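Local coordinates for chorismate mutase and shikimate 5-dehydrogenase fusion protein (Clostridium acetobutylicum, PDB 3FBT) that probably catalyses, through its shikimate dehydrogenase part, the reversible NADPH-linked reduction of 3-dehydroshikimate to shikimate on the way to chorismate and the aromatic amino acids, at residues A88-K93 / G101-Y106; E13-S18 / N63-Y68; G195-D200 / T220-Y225; I107-M112 / L237-S242; R84-V89 / A134-Q139. All coordinates share one frame; numbering follows the deposited sequence.

Contact 1: residues A88-K93 / G101-Y106; sequences AVNTLK and GFNTDY. With SO4 (sulfate ion), chain G.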
# COMPACT_ATOMS: atom_id res chain seq x y z
N ALA A 88 -9.92 -2.49 -23.82
CA ALA A 88 -8.80 -2.64 -22.88
C ALA A 88 -8.98 -1.61 -21.78
O ALA A 88 -9.42 -0.50 -22.02
CB ALA A 88 -7.42 -2.42 -23.58
N VAL A 89 -8.60 -1.99 -20.59
CA VAL A 89 -8.78 -1.11 -19.44
C VAL A 89 -7.43 -0.82 -18.93
O VAL A 89 -6.64 -1.76 -18.74
CB VAL A 89 -9.70 -1.82 -18.38
CG1 VAL A 89 -9.49 -1.25 -17.01
CG2 VAL A 89 -11.19 -1.68 -18.85
N ASN A 90 -7.06 0.45 -18.73
CA ASN A 90 -5.78 0.65 -18.02
C ASN A 90 -5.94 1.32 -16.67
O ASN A 90 -4.95 1.64 -16.05
CB ASN A 90 -4.79 1.50 -18.83
CG ASN A 90 -5.19 2.94 -18.82
OD1 ASN A 90 -6.36 3.22 -18.64
ND2 ASN A 90 -4.25 3.88 -18.99
N THR A 91 -7.18 1.55 -16.20
CA THR A 91 -7.40 2.31 -14.95
C THR A 91 -8.58 1.65 -14.16
O THR A 91 -9.63 1.38 -14.75
CB THR A 91 -7.81 3.78 -15.22
OG1 THR A 91 -6.80 4.46 -15.97
CG2 THR A 91 -8.16 4.55 -13.93
N LEU A 92 -8.39 1.39 -12.86
CA LEU A 92 -9.40 0.73 -12.04
C LEU A 92 -9.80 1.64 -10.89
O LEU A 92 -8.96 2.19 -10.25
CB LEU A 92 -8.91 -0.60 -11.50
CG LEU A 92 -8.20 -1.53 -12.50
CD1 LEU A 92 -7.82 -2.78 -11.75
CD2 LEU A 92 -9.14 -1.91 -13.62
N LYS A 93 -11.09 1.86 -10.74
CA LYS A 93 -11.66 2.65 -9.66
C LYS A 93 -12.34 1.69 -8.67
O LYS A 93 -13.13 0.82 -9.07
CB LYS A 93 -12.73 3.58 -10.20
CG LYS A 93 -13.29 4.64 -9.16
CD LYS A 93 -14.50 5.41 -9.83
CE LYS A 93 -15.17 6.47 -8.88
NZ LYS A 93 -14.05 7.21 -8.18
N GLY A 101 -13.87 0.06 -14.47
CA GLY A 101 -12.72 0.18 -15.39
C GLY A 101 -12.86 1.32 -16.36
O GLY A 101 -13.98 1.61 -16.81
N PHE A 102 -11.73 1.96 -16.66
CA PHE A 102 -11.65 3.06 -17.60
C PHE A 102 -10.44 2.89 -18.45
O PHE A 102 -9.60 2.04 -18.18
CB PHE A 102 -11.54 4.40 -16.85
CG PHE A 102 -12.73 4.63 -15.91
CD1 PHE A 102 -13.77 5.44 -16.28
CD2 PHE A 102 -12.82 3.92 -14.70
CE1 PHE A 102 -14.89 5.62 -15.41
CE2 PHE A 102 -13.92 4.11 -13.82
CZ PHE A 102 -14.95 4.95 -14.19
N ASN A 103 -10.30 3.79 -19.40
CA ASN A 103 -9.16 3.84 -20.24
C ASN A 103 -8.73 5.25 -20.37
O ASN A 103 -9.37 6.02 -21.07
CB ASN A 103 -9.47 3.28 -21.63
CG ASN A 103 -8.21 3.09 -22.44
OD1 ASN A 103 -7.49 4.03 -22.68
ND2 ASN A 103 -7.87 1.86 -22.73
N THR A 104 -7.63 5.61 -19.72
CA THR A 104 -7.13 6.99 -19.77
C THR A 104 -5.92 7.18 -20.73
O THR A 104 -5.45 8.26 -20.84
CB THR A 104 -6.67 7.43 -18.37
OG1 THR A 104 -5.64 6.55 -17.99
CG2 THR A 104 -7.85 7.33 -17.32
N ASP A 105 -5.47 6.13 -21.45
CA ASP A 105 -4.60 6.35 -22.64
C ASP A 105 -5.31 7.19 -23.72
O ASP A 105 -4.70 8.10 -24.34
CB ASP A 105 -4.20 5.01 -23.28
CG ASP A 105 -3.26 4.20 -22.38
OD1 ASP A 105 -2.43 4.85 -21.70
OD2 ASP A 105 -3.40 2.95 -22.31
N TYR A 106 -6.56 6.84 -23.98
CA TYR A 106 -7.42 7.58 -24.93
C TYR A 106 -7.44 9.06 -24.56
O TYR A 106 -7.26 9.96 -25.43
CB TYR A 106 -8.83 7.00 -24.85
CG TYR A 106 -9.82 7.68 -25.78
CD1 TYR A 106 -10.11 7.14 -27.00
CD2 TYR A 106 -10.45 8.89 -25.42
CE1 TYR A 106 -11.01 7.73 -27.89
CE2 TYR A 106 -11.37 9.53 -26.30
CZ TYR A 106 -11.62 8.94 -27.55
OH TYR A 106 -12.53 9.51 -28.47
S SO4 G . -12.57 6.88 -20.25
O1 SO4 G . -12.39 7.07 -21.71
O2 SO4 G . -12.43 5.45 -19.97
O3 SO4 G . -11.53 7.74 -19.67
O4 SO4 G . -13.78 7.49 -19.66
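Asn90 leaves its backbone with CG between N and the carbonyl carbon (chi1 74°), which turns the amide toward Thr104 and Asp105. CB lies 4.0 Å from Asp105 OD2. OD1 accepts from Thr104 N at 2.9 Å, while Thr91 OG1 donates to it from the opposite face of the amide plane. ND2 gives a hydrogen to Thr104 OG1 at 3.2 Å, the partner tilted 16° from that plane. On the backbone, Asn90 and Thr91 both face Phe102, a classic beta bulge where the hairpin of strands 91-94 and 99-102 opens: Phe102 N donates to Thr91 O at 2.9 Å. Beyond it, Asn103 ND2 reaches Ala88 O nearly straight (2.9 Å, 171° at hydrogen), its OD1 caps Tyr106 N of helix 105-115, and Asn103 N donates at 2.8 Å to O2 of a sulfate, probably from the crystallisation liquor. Asn90 and Asp105 are predicted shikimate ligands. Two donors on OD1 and one acceptor for ND2 fix the flip of the Asn90 amide, consistent with a pre-oriented substrate-binding group.

Contact 2: residues E13-S18 / N63-Y68; sequences EKLGHS and NVTIPY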
# COMPACT_ATOMS: atom_id res chain seq x y z
N GLU A 13 2.81 -7.73 -15.00
CA GLU A 13 3.45 -8.99 -14.63
C GLU A 13 4.91 -8.79 -14.26
O GLU A 13 5.38 -9.27 -13.23
CB GLU A 13 3.30 -9.98 -15.78
CG GLU A 13 3.89 -11.37 -15.52
CD GLU A 13 4.08 -12.09 -16.82
OE1 GLU A 13 3.53 -13.18 -16.99
OE2 GLU A 13 4.75 -11.52 -17.70
N LYS A 14 5.64 -8.05 -15.09
CA LYS A 14 6.98 -7.61 -14.72
C LYS A 14 7.16 -6.13 -14.97
O LYS A 14 6.97 -5.68 -16.07
CB LYS A 14 8.02 -8.39 -15.55
CG LYS A 14 8.77 -9.41 -14.72
CD LYS A 14 9.66 -10.35 -15.57
CE LYS A 14 11.12 -9.93 -15.48
NZ LYS A 14 11.67 -10.05 -14.05
N LEU A 15 7.57 -5.35 -13.98
CA LEU A 15 7.61 -3.90 -14.19
C LEU A 15 9.02 -3.29 -14.02
O LEU A 15 9.69 -3.49 -13.00
CB LEU A 15 6.67 -3.22 -13.21
CG LEU A 15 5.23 -3.71 -13.37
CD1 LEU A 15 4.30 -3.25 -12.20
CD2 LEU A 15 4.70 -3.24 -14.70
N GLY A 16 9.43 -2.47 -14.97
CA GLY A 16 10.69 -1.74 -14.84
C GLY A 16 10.52 -0.35 -14.27
O GLY A 16 9.43 0.05 -13.90
N HIS A 17 11.61 0.38 -14.22
CA HIS A 17 11.60 1.78 -13.91
C HIS A 17 10.48 2.53 -14.59
O HIS A 17 10.11 2.21 -15.72
CB HIS A 17 12.91 2.44 -14.35
CG HIS A 17 13.07 3.83 -13.84
ND1 HIS A 17 12.13 4.82 -14.06
CD2 HIS A 17 14.07 4.42 -13.13
CE1 HIS A 17 12.54 5.95 -13.50
NE2 HIS A 17 13.72 5.73 -12.93
N SER A 18 9.99 3.58 -13.94
CA SER A 18 8.95 4.34 -14.57
C SER A 18 8.77 5.81 -14.18
O SER A 18 8.52 6.12 -13.04
CB SER A 18 7.63 3.60 -14.41
OG SER A 18 6.66 4.38 -15.06
N ASN A 63 -3.49 1.67 -11.84
CA ASN A 63 -3.30 1.53 -13.27
C ASN A 63 -2.99 0.04 -13.61
O ASN A 63 -2.47 -0.72 -12.78
CB ASN A 63 -2.18 2.44 -13.75
CG ASN A 63 -2.56 3.92 -13.74
OD1 ASN A 63 -1.85 4.74 -13.23
ND2 ASN A 63 -3.65 4.24 -14.34
N VAL A 64 -3.34 -0.37 -14.81
CA VAL A 64 -3.11 -1.75 -15.24
C VAL A 64 -2.28 -1.67 -16.50
O VAL A 64 -2.58 -0.90 -17.37
CB VAL A 64 -4.38 -2.40 -15.64
CG1 VAL A 64 -4.09 -3.85 -16.03
CG2 VAL A 64 -5.47 -2.34 -14.44
N THR A 65 -1.24 -2.47 -16.62
CA THR A 65 -0.49 -2.57 -17.90
C THR A 65 -0.45 -4.03 -18.38
O THR A 65 -1.30 -4.85 -18.00
CB THR A 65 0.94 -1.99 -17.76
OG1 THR A 65 1.57 -1.79 -19.04
CG2 THR A 65 1.80 -2.89 -16.86
N ILE A 66 0.58 -4.37 -19.19
CA ILE A 66 0.69 -5.69 -19.80
C ILE A 66 1.08 -6.72 -18.78
O ILE A 66 1.89 -6.45 -17.94
CB ILE A 66 1.91 -5.71 -20.77
CG1 ILE A 66 1.58 -4.97 -22.07
CG2 ILE A 66 2.45 -7.21 -20.97
CD1 ILE A 66 0.48 -5.64 -22.89
N PRO A 67 0.54 -7.93 -18.88
CA PRO A 67 -0.47 -8.39 -19.85
C PRO A 67 -1.88 -8.41 -19.36
O PRO A 67 -2.56 -9.36 -19.66
CB PRO A 67 -0.11 -9.87 -20.07
CG PRO A 67 0.58 -10.29 -18.76
CD PRO A 67 1.20 -9.03 -18.16
N TYR A 68 -2.36 -7.37 -18.69
CA TYR A 68 -3.65 -7.50 -17.95
C TYR A 68 -4.78 -6.59 -18.40
O TYR A 68 -5.85 -6.62 -17.80
CB TYR A 68 -3.41 -7.32 -16.44
CG TYR A 68 -2.43 -8.33 -15.86
CD1 TYR A 68 -2.47 -9.72 -16.23
CD2 TYR A 68 -1.52 -7.94 -14.88
CE1 TYR A 68 -1.57 -10.66 -15.68
CE2 TYR A 68 -0.65 -8.88 -14.30
CZ TYR A 68 -0.67 -10.23 -14.70
OH TYR A 68 0.21 -11.11 -14.07
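Glu13 lays its CB against the ring of Pro67, 3.3 Å from CD, and the same CB meets the hydroxyl oxygen of Tyr68, OH, at 3.7 Å. With CG anti to the backbone N (chi1 -178°) and the chain extended beyond it, Glu13 crosses the Tyr68 side chain at about a right angle, carboxylate and ring planes 78° apart. OE1 is carried on to a salt bridge with Lys44. The Tyr68 ring in turn has Pro67 CD over its centre, 4.0 Å above the plane. The peptide bond before Pro67 is cis, and Tyr68 N closes the turn by donating to Thr65 O at 2.8 Å. Across the segments, Glu13 N reaches Ile66 O at 3.3 Å in a weak bond. Farther along, Leu15 CD2 touches Thr65 CG2 at 3.6 Å, the two side chains sliding past each other in opposite directions. The contact joins the loops that follow the neighbouring strands 6-12 and 61-64 of the substrate-binding domain. Ser18 and Thr65 are predicted to bind shikimate. With OG1 of Thr65 anti to the backbone N (chi1 -167°), its methyl meets Leu15 while the hydroxyl points elsewhere, consistent with that predicted role.

Contact 3: residues G195-D200 / T220-Y225; sequences GESPVD and TLFLKY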
# COMPACT_ATOMS: atom_id res chain seq x y z
N GLY A 195 18.31 3.25 -31.27
CA GLY A 195 18.90 3.82 -32.49
C GLY A 195 18.12 3.46 -33.74
O GLY A 195 18.61 3.66 -34.86
N GLU A 196 16.91 2.92 -33.55
CA GLU A 196 16.08 2.50 -34.65
C GLU A 196 14.92 3.43 -34.77
O GLU A 196 14.43 4.03 -33.80
CB GLU A 196 15.43 1.13 -34.39
CG GLU A 196 16.26 -0.08 -34.64
CD GLU A 196 15.46 -1.32 -34.38
OE1 GLU A 196 14.34 -1.42 -34.92
OE2 GLU A 196 15.92 -2.19 -33.62
N SER A 197 14.42 3.48 -36.00
CA SER A 197 13.22 4.16 -36.29
C SER A 197 12.28 3.12 -36.87
O SER A 197 12.73 2.21 -37.54
CB SER A 197 13.53 5.22 -37.27
OG SER A 197 12.41 5.97 -37.53
N PRO A 198 10.96 3.25 -36.63
CA PRO A 198 10.12 2.35 -37.42
C PRO A 198 10.10 2.66 -38.95
O PRO A 198 9.82 1.76 -39.71
CB PRO A 198 8.70 2.57 -36.83
CG PRO A 198 8.76 3.99 -36.32
CD PRO A 198 10.16 4.14 -35.78
N VAL A 199 10.31 3.91 -39.39
CA VAL A 199 10.28 4.23 -40.84
C VAL A 199 11.48 5.08 -41.31
O VAL A 199 12.22 5.65 -40.48
CB VAL A 199 8.94 4.90 -41.27
CG1 VAL A 199 7.73 4.01 -40.97
CG2 VAL A 199 8.74 6.15 -40.57
N ASP A 200 11.70 5.17 -42.63
CA ASP A 200 12.81 6.01 -43.11
C ASP A 200 12.38 7.48 -43.10
O ASP A 200 11.18 7.78 -43.11
CB ASP A 200 13.25 5.66 -44.54
CG ASP A 200 13.76 4.23 -44.67
OD1 ASP A 200 14.75 3.89 -43.97
OD2 ASP A 200 13.19 3.44 -45.49
N THR A 220 13.34 10.80 -30.37
CA THR A 220 13.69 9.60 -31.07
C THR A 220 14.31 9.89 -32.48
O THR A 220 14.06 10.94 -33.09
CB THR A 220 12.44 8.73 -31.26
OG1 THR A 220 11.42 9.49 -31.92
CG2 THR A 220 11.85 8.24 -29.89
N LEU A 221 15.10 8.97 -33.01
CA LEU A 221 15.47 9.01 -34.43
C LEU A 221 14.24 9.39 -35.25
O LEU A 221 14.26 10.32 -36.07
CB LEU A 221 16.03 7.65 -34.88
CG LEU A 221 16.76 7.58 -36.24
CD1 LEU A 221 17.89 8.66 -36.33
CD2 LEU A 221 17.32 6.19 -36.49
N PHE A 222 13.14 8.68 -35.02
CA PHE A 222 11.92 9.00 -35.71
C PHE A 222 11.56 10.48 -35.66
O PHE A 222 11.12 11.02 -36.69
CB PHE A 222 10.77 8.16 -35.16
CG PHE A 222 9.40 8.55 -35.65
CD1 PHE A 222 8.99 8.20 -36.92
CD2 PHE A 222 8.48 9.19 -34.82
CE1 PHE A 222 7.75 8.49 -37.34
CE2 PHE A 222 7.20 9.46 -35.22
CZ PHE A 222 6.83 9.11 -36.50
N LEU A 223 11.67 11.12 -34.48
CA LEU A 223 11.37 12.52 -34.36
C LEU A 223 12.46 13.52 -34.89
O LEU A 223 12.12 14.62 -35.37
CB LEU A 223 10.99 12.86 -32.93
CG LEU A 223 9.68 12.26 -32.40
CD1 LEU A 223 9.55 12.68 -30.96
CD2 LEU A 223 8.45 12.73 -33.23
N LYS A 224 13.73 13.17 -34.76
CA LYS A 224 14.81 13.94 -35.39
C LYS A 224 14.48 14.07 -36.89
O LYS A 224 14.26 15.20 -37.43
CB LYS A 224 16.14 13.21 -35.21
CG LYS A 224 17.30 13.96 -35.87
CD LYS A 224 18.46 13.06 -36.17
CE LYS A 224 18.93 12.30 -34.92
NZ LYS A 224 20.41 11.97 -35.01
N TYR A 225 14.38 12.91 -37.53
CA TYR A 225 13.92 12.79 -38.91
C TYR A 225 12.87 13.80 -39.24
O TYR A 225 12.92 14.43 -40.30
CB TYR A 225 13.29 11.43 -39.16
CG TYR A 225 14.27 10.33 -39.29
CD1 TYR A 225 15.63 10.57 -39.24
CD2 TYR A 225 13.82 9.02 -39.50
CE1 TYR A 225 16.54 9.51 -39.38
CE2 TYR A 225 14.68 7.99 -39.62
CZ TYR A 225 16.04 8.22 -39.58
OH TYR A 225 16.87 7.13 -39.72
O HOH W 1 13.06 6.53 -33.59
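Segment 195-200 runs as an irregular chain past the first turn of helix 221-228, coming nearest where Ser197 CA lies 5.0 Å from Phe222 CA. No direct hydrogen bond joins the two segments; one water links them, donating to Glu196 O at 2.9 Å and accepting from Phe222 N. It thereby serves a backbone N-H at the helix start, while Thr220, the N-cap residue, accepts from Leu223 N through OG1 at 3.0 Å. Ser197 OG, anti to the backbone N (chi1 -176°), lies 3.6 Å from Phe222 CB and near the plane of that ring, yet its hydrogen goes to Val199 O, in the carbonyl plane and on a lone pair. The same Val199 O meets the edge of the Tyr225 ring, 3.5 Å from CE2, while Leu221 O lies over one face of that ring, offset toward the rim. Toward the start of the loop, Leu221 CD2 abuts Gly195 O at 3.3 Å. Val199 and Phe222 lie side by side, pointing the same way, Val199 CG2 4.1 Å from Phe222 CE1. Phe222 also rests on Ile182 and Leu128, which places the contact against the parallel sheet of the Rossmann-type NADP-binding domain. Since Ser197 OG is committed to its own segment, the joint between loop and helix rests on van der Waals contact and one bridging water.

Contact 4: residues I107-M112 / L237-S242; sequences IGFGKM and LYMLVS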
# COMPACT_ATOMS: atom_id res chain seq x y z
N ILE A 107 -7.60 9.34 -23.25
CA ILE A 107 -7.77 10.74 -22.80
C ILE A 107 -6.43 11.41 -22.91
O ILE A 107 -6.30 12.55 -23.36
CB ILE A 107 -8.25 10.79 -21.34
CG1 ILE A 107 -9.56 10.03 -21.20
CG2 ILE A 107 -8.45 12.24 -20.91
CD1 ILE A 107 -10.34 10.29 -19.89
N GLY A 108 -5.39 10.72 -22.46
CA GLY A 108 -4.04 11.31 -22.57
C GLY A 108 -3.67 11.65 -24.03
O GLY A 108 -3.00 12.66 -24.31
N PHE A 109 -4.03 10.77 -24.95
CA PHE A 109 -3.58 10.93 -26.33
C PHE A 109 -4.27 12.22 -26.88
O PHE A 109 -3.63 13.09 -27.44
CB PHE A 109 -3.99 9.72 -27.17
CG PHE A 109 -3.56 9.81 -28.64
CD1 PHE A 109 -2.23 9.83 -28.99
CD2 PHE A 109 -4.50 10.00 -29.62
CE1 PHE A 109 -1.85 9.94 -30.32
CE2 PHE A 109 -4.12 10.11 -30.96
CZ PHE A 109 -2.80 10.09 -31.30
N GLY A 110 -5.56 12.36 -26.62
CA GLY A 110 -6.28 13.56 -27.02
C GLY A 110 -5.71 14.83 -26.41
O GLY A 110 -5.70 15.88 -27.06
N LYS A 111 -5.22 14.77 -25.16
CA LYS A 111 -4.73 16.01 -24.57
C LYS A 111 -3.45 16.44 -25.26
O LYS A 111 -3.14 17.65 -25.37
CB LYS A 111 -4.51 15.92 -23.05
CG LYS A 111 -5.78 15.60 -22.23
CD LYS A 111 -6.59 16.80 -21.77
CE LYS A 111 -8.03 16.31 -21.28
NZ LYS A 111 -9.00 17.38 -20.81
N MET A 112 -2.68 15.44 -25.69
CA MET A 112 -1.42 15.68 -26.34
C MET A 112 -1.59 16.38 -27.75
O MET A 112 -0.87 17.32 -28.09
CB MET A 112 -0.66 14.37 -26.45
CG MET A 112 0.76 14.52 -26.99
SD MET A 112 1.54 12.94 -27.56
CE MET A 112 0.26 12.00 -28.19
N LEU A 237 5.44 12.82 -23.93
CA LEU A 237 5.47 13.27 -22.53
C LEU A 237 4.16 13.87 -22.03
O LEU A 237 3.66 13.50 -20.95
CB LEU A 237 6.63 14.20 -22.28
CG LEU A 237 6.95 14.59 -20.85
CD1 LEU A 237 6.96 13.34 -19.90
CD2 LEU A 237 8.32 15.27 -20.91
N TYR A 238 3.52 14.70 -22.85
CA TYR A 238 2.29 15.28 -22.43
C TYR A 238 1.21 14.21 -22.25
O TYR A 238 0.33 14.34 -21.41
CB TYR A 238 1.84 16.36 -23.41
CG TYR A 238 0.92 17.32 -22.74
CD1 TYR A 238 1.41 18.30 -21.88
CD2 TYR A 238 -0.44 17.22 -22.93
CE1 TYR A 238 0.54 19.15 -21.20
CE2 TYR A 238 -1.33 18.09 -22.28
CZ TYR A 238 -0.83 19.04 -21.42
OH TYR A 238 -1.73 19.90 -20.78
N MET A 239 1.24 13.16 -23.06
CA MET A 239 0.30 12.10 -22.92
C MET A 239 0.53 11.38 -21.57
O MET A 239 -0.40 11.15 -20.87
CB MET A 239 0.45 11.10 -24.11
CG MET A 239 -0.52 9.87 -24.02
SD MET A 239 -0.37 8.82 -25.55
CE MET A 239 -1.44 7.43 -25.19
N LEU A 240 1.76 11.00 -21.26
CA LEU A 240 2.07 10.36 -20.01
C LEU A 240 1.57 11.19 -18.83
O LEU A 240 0.94 10.65 -17.93
CB LEU A 240 3.56 10.16 -19.89
CG LEU A 240 4.03 9.38 -18.65
CD1 LEU A 240 3.60 7.88 -18.73
CD2 LEU A 240 5.57 9.52 -18.62
N VAL A 241 1.84 12.50 -18.84
CA VAL A 241 1.46 13.35 -17.74
C VAL A 241 0.01 13.50 -17.68
O VAL A 241 -0.58 13.41 -16.60
CB VAL A 241 2.18 14.72 -17.76
CG1 VAL A 241 1.58 15.67 -16.74
CG2 VAL A 241 3.64 14.47 -17.47
N SER A 242 -0.65 13.60 -18.83
CA SER A 242 -2.13 13.69 -18.83
C SER A 242 -2.86 12.43 -18.49
O SER A 242 -3.96 12.46 -17.92
CB SER A 242 -2.66 14.15 -20.21
OG SER A 242 -2.01 15.38 -20.49
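Gly108 and Met239 bring two helices unusually close: their CA atoms stand 4.4 Å apart and the local axes approach to 7.6 Å. Gly108 has no CB, and the direction one would take points at Met239 O, so the approach depends on the bare backbone. Met239 fills the approach, its CG lying 3.6 Å from Gly108 C. The methionine runs fully extended, CG anti to the backbone N (chi1 178°), carrying SD to the edge of the Phe109 ring. The sulfur lies 5.4 Å from the ring centroid and 84° off its normal, a Met-aromatic contact made at the rim, while CE ends against Phe109 CB. The segments belong to helix 105-115, which leads from the substrate-binding domain toward the Rossmann-type domain, and to the start of helix 237-252, which runs back toward the former; their N-to-C directions differ by 134°. Both Phe109 and Met239 also touch Leu213, a predicted NADP(+)-binding residue. Met112, anti about chi1 but bent at chi3, sets SD 4.1 Å from Met239 CB and slides past Tyr238 in the opposite direction. The Tyr238 ring approaches Lys111 O obliquely, CE2 at 3.6 Å. Nearby, Ser242 OG meets Lys111 CB; this hydroxyl donates to Tyr238 O at 2.7 Å, on the opposite face of that carbonyl from Ser242 N, keeping its polar bond within its own helix.

Contact 5: residues R84-V89 / A134-Q139; sequences RKIGAV and ARAVLQ. With SO4 (sulfate ion), chain F.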
# COMPACT_ATOMS: atom_id res chain seq x y z
N ARG A 84 -14.82 0.05 -23.26
CA ARG A 84 -15.49 -1.06 -23.91
C ARG A 84 -15.14 -1.11 -25.39
O ARG A 84 -14.83 -2.16 -25.94
CB ARG A 84 -17.00 -0.87 -23.79
CG ARG A 84 -17.70 -2.19 -23.78
CD ARG A 84 -19.09 -2.20 -24.47
NE ARG A 84 -19.22 -3.57 -24.99
CZ ARG A 84 -20.07 -4.00 -25.91
NH1 ARG A 84 -20.98 -3.20 -26.48
NH2 ARG A 84 -20.01 -5.28 -26.25
N LYS A 85 -15.21 0.05 -26.04
CA LYS A 85 -15.02 0.18 -27.48
C LYS A 85 -13.57 -0.11 -27.81
O LYS A 85 -13.24 -0.77 -28.79
CB LYS A 85 -15.31 1.61 -27.88
CG LYS A 85 -16.77 1.95 -27.89
CD LYS A 85 -17.01 3.26 -28.63
CE LYS A 85 -18.44 3.28 -29.21
NZ LYS A 85 -19.07 4.60 -29.05
N ILE A 86 -12.69 0.37 -26.95
CA ILE A 86 -11.28 0.22 -27.17
C ILE A 86 -10.95 -1.23 -27.00
O ILE A 86 -10.08 -1.75 -27.67
CB ILE A 86 -10.47 1.11 -26.21
CG1 ILE A 86 -10.71 2.59 -26.51
CG2 ILE A 86 -8.96 0.79 -26.31
CD1 ILE A 86 -10.11 3.62 -25.47
N GLY A 87 -11.63 -1.91 -26.09
CA GLY A 87 -11.30 -3.28 -25.73
C GLY A 87 -10.20 -3.48 -24.67
O GLY A 87 -9.58 -4.53 -24.62
N ALA A 88 -9.92 -2.49 -23.82
CA ALA A 88 -8.80 -2.64 -22.88
C ALA A 88 -8.98 -1.61 -21.78
O ALA A 88 -9.42 -0.50 -22.02
CB ALA A 88 -7.42 -2.42 -23.58
N VAL A 89 -8.60 -1.99 -20.59
CA VAL A 89 -8.78 -1.11 -19.44
C VAL A 89 -7.43 -0.82 -18.93
O VAL A 89 -6.64 -1.76 -18.74
CB VAL A 89 -9.70 -1.82 -18.38
CG1 VAL A 89 -9.49 -1.25 -17.01
CG2 VAL A 89 -11.19 -1.68 -18.85
N ALA A 134 -1.90 1.38 -29.58
CA ALA A 134 -2.64 1.52 -30.85
C ALA A 134 -4.14 1.45 -30.75
O ALA A 134 -4.85 2.15 -31.47
CB ALA A 134 -2.17 0.51 -31.89
N ARG A 135 -4.65 0.59 -29.89
CA ARG A 135 -6.08 0.45 -29.76
C ARG A 135 -6.76 1.77 -29.37
O ARG A 135 -7.77 2.22 -29.99
CB ARG A 135 -6.36 -0.61 -28.70
CG ARG A 135 -6.02 -1.98 -29.16
CD ARG A 135 -6.43 -3.08 -28.12
NE ARG A 135 -5.54 -2.99 -26.95
CZ ARG A 135 -5.11 -4.04 -26.26
NH1 ARG A 135 -5.49 -5.27 -26.62
NH2 ARG A 135 -4.31 -3.88 -25.21
N ALA A 136 -6.21 2.41 -28.33
CA ALA A 136 -6.83 3.66 -27.87
C ALA A 136 -6.62 4.79 -28.88
O ALA A 136 -7.48 5.56 -29.08
CB ALA A 136 -6.30 4.06 -26.50
N VAL A 137 -5.47 4.87 -29.49
CA VAL A 137 -5.17 5.89 -30.54
C VAL A 137 -6.15 5.72 -31.75
O VAL A 137 -6.69 6.70 -32.26
CB VAL A 137 -3.70 5.71 -30.97
CG1 VAL A 137 -3.32 6.40 -32.30
CG2 VAL A 137 -2.76 6.13 -29.88
N LEU A 138 -6.39 4.48 -32.20
CA LEU A 138 -7.29 4.21 -33.35
C LEU A 138 -8.74 4.54 -33.00
O LEU A 138 -9.46 5.12 -33.81
CB LEU A 138 -7.21 2.73 -33.78
CG LEU A 138 -5.85 2.28 -34.36
CD1 LEU A 138 -5.67 0.75 -34.39
CD2 LEU A 138 -5.57 2.92 -35.77
N GLN A 139 -9.19 4.22 -31.78
CA GLN A 139 -10.53 4.66 -31.39
C GLN A 139 -10.64 6.18 -31.40
O GLN A 139 -11.63 6.74 -31.89
CB GLN A 139 -10.93 4.13 -30.02
CG GLN A 139 -12.33 4.44 -29.70
CD GLN A 139 -13.23 3.65 -30.61
OE1 GLN A 139 -12.91 2.52 -30.99
NE2 GLN A 139 -14.38 4.24 -30.97
S SO4 F . -2.67 -6.46 -22.68
O1 SO4 F . -2.29 -5.52 -23.75
O2 SO4 F . -1.99 -7.76 -22.80
O3 SO4 F . -2.26 -5.83 -21.44
O4 SO4 F . -4.07 -6.78 -22.88
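Between the substrate-binding domain and the NADP-binding domain, next to the predicted catalytic Lys69, the end of helix 81-86 packs on helix 134-143. Ile86 is the central side chain. Its two branches part over the helix: CG2, anti to the backbone N, sits 3.8 Å from Arg135 CB and equally near Ala136 N, while CD1, reached through CG1, lies 4.0 Å from Ala136 CB. CG1 itself touches Gln139 CB at 3.8 Å. Gln139 bends at chi2 (68°), which turns its amide across the Lys85 side chain, roughly at right angles, NE2 approaching Lys85 CD at 3.7 Å; the NE2 hydrogen-bonding partner is Asp143, farther along the same helix. Helix 134-143 follows the predicted glycine-rich NADP(+)-binding turn at Gly129-Ala133 of the Rossmann-type fold, and Ala134 completes a sequence pattern consistent with that motif. Helix 81-86 ends at Gly87, whose positive phi turns the chain so that Ala88 faces the arginine. Arg135, bent at chi3 (-70°), spreads one guanidinium face over Ala88 CB, 3.6 Å from the plane and offset toward the rim. The sulfate lies at the guanidinium edge, where NH2 donates to its O1 at 3.0 Å. That ion, probably from the crystallisation liquor, is also bonded by Lys69 N, the residue predicted to be the proton acceptor.

How the contacts relate
From the N terminus, contact 2 closes first, bringing the loop after strand 6-12 to the end of strand 61-64. Contacts 1 and 5 then start from the same region and share Ala88 and Val89. Contact 1 closes the short hairpin, whose strand 91-94 pairs beside 61-64 and thus abuts contact 2; contact 5 makes a longer closure onto the NADP-binding domain. Contact 4 ties helix 105-115, which follows the hairpin, to the start of helix 237-252 and crosses contact 5, their segments alternating and Phe109 touching Val137. Contact 3 is nested inside the loop that contact 4 closes, yet stays within the Rossmann-type domain, its nearest atoms about 8 Å from contact 4.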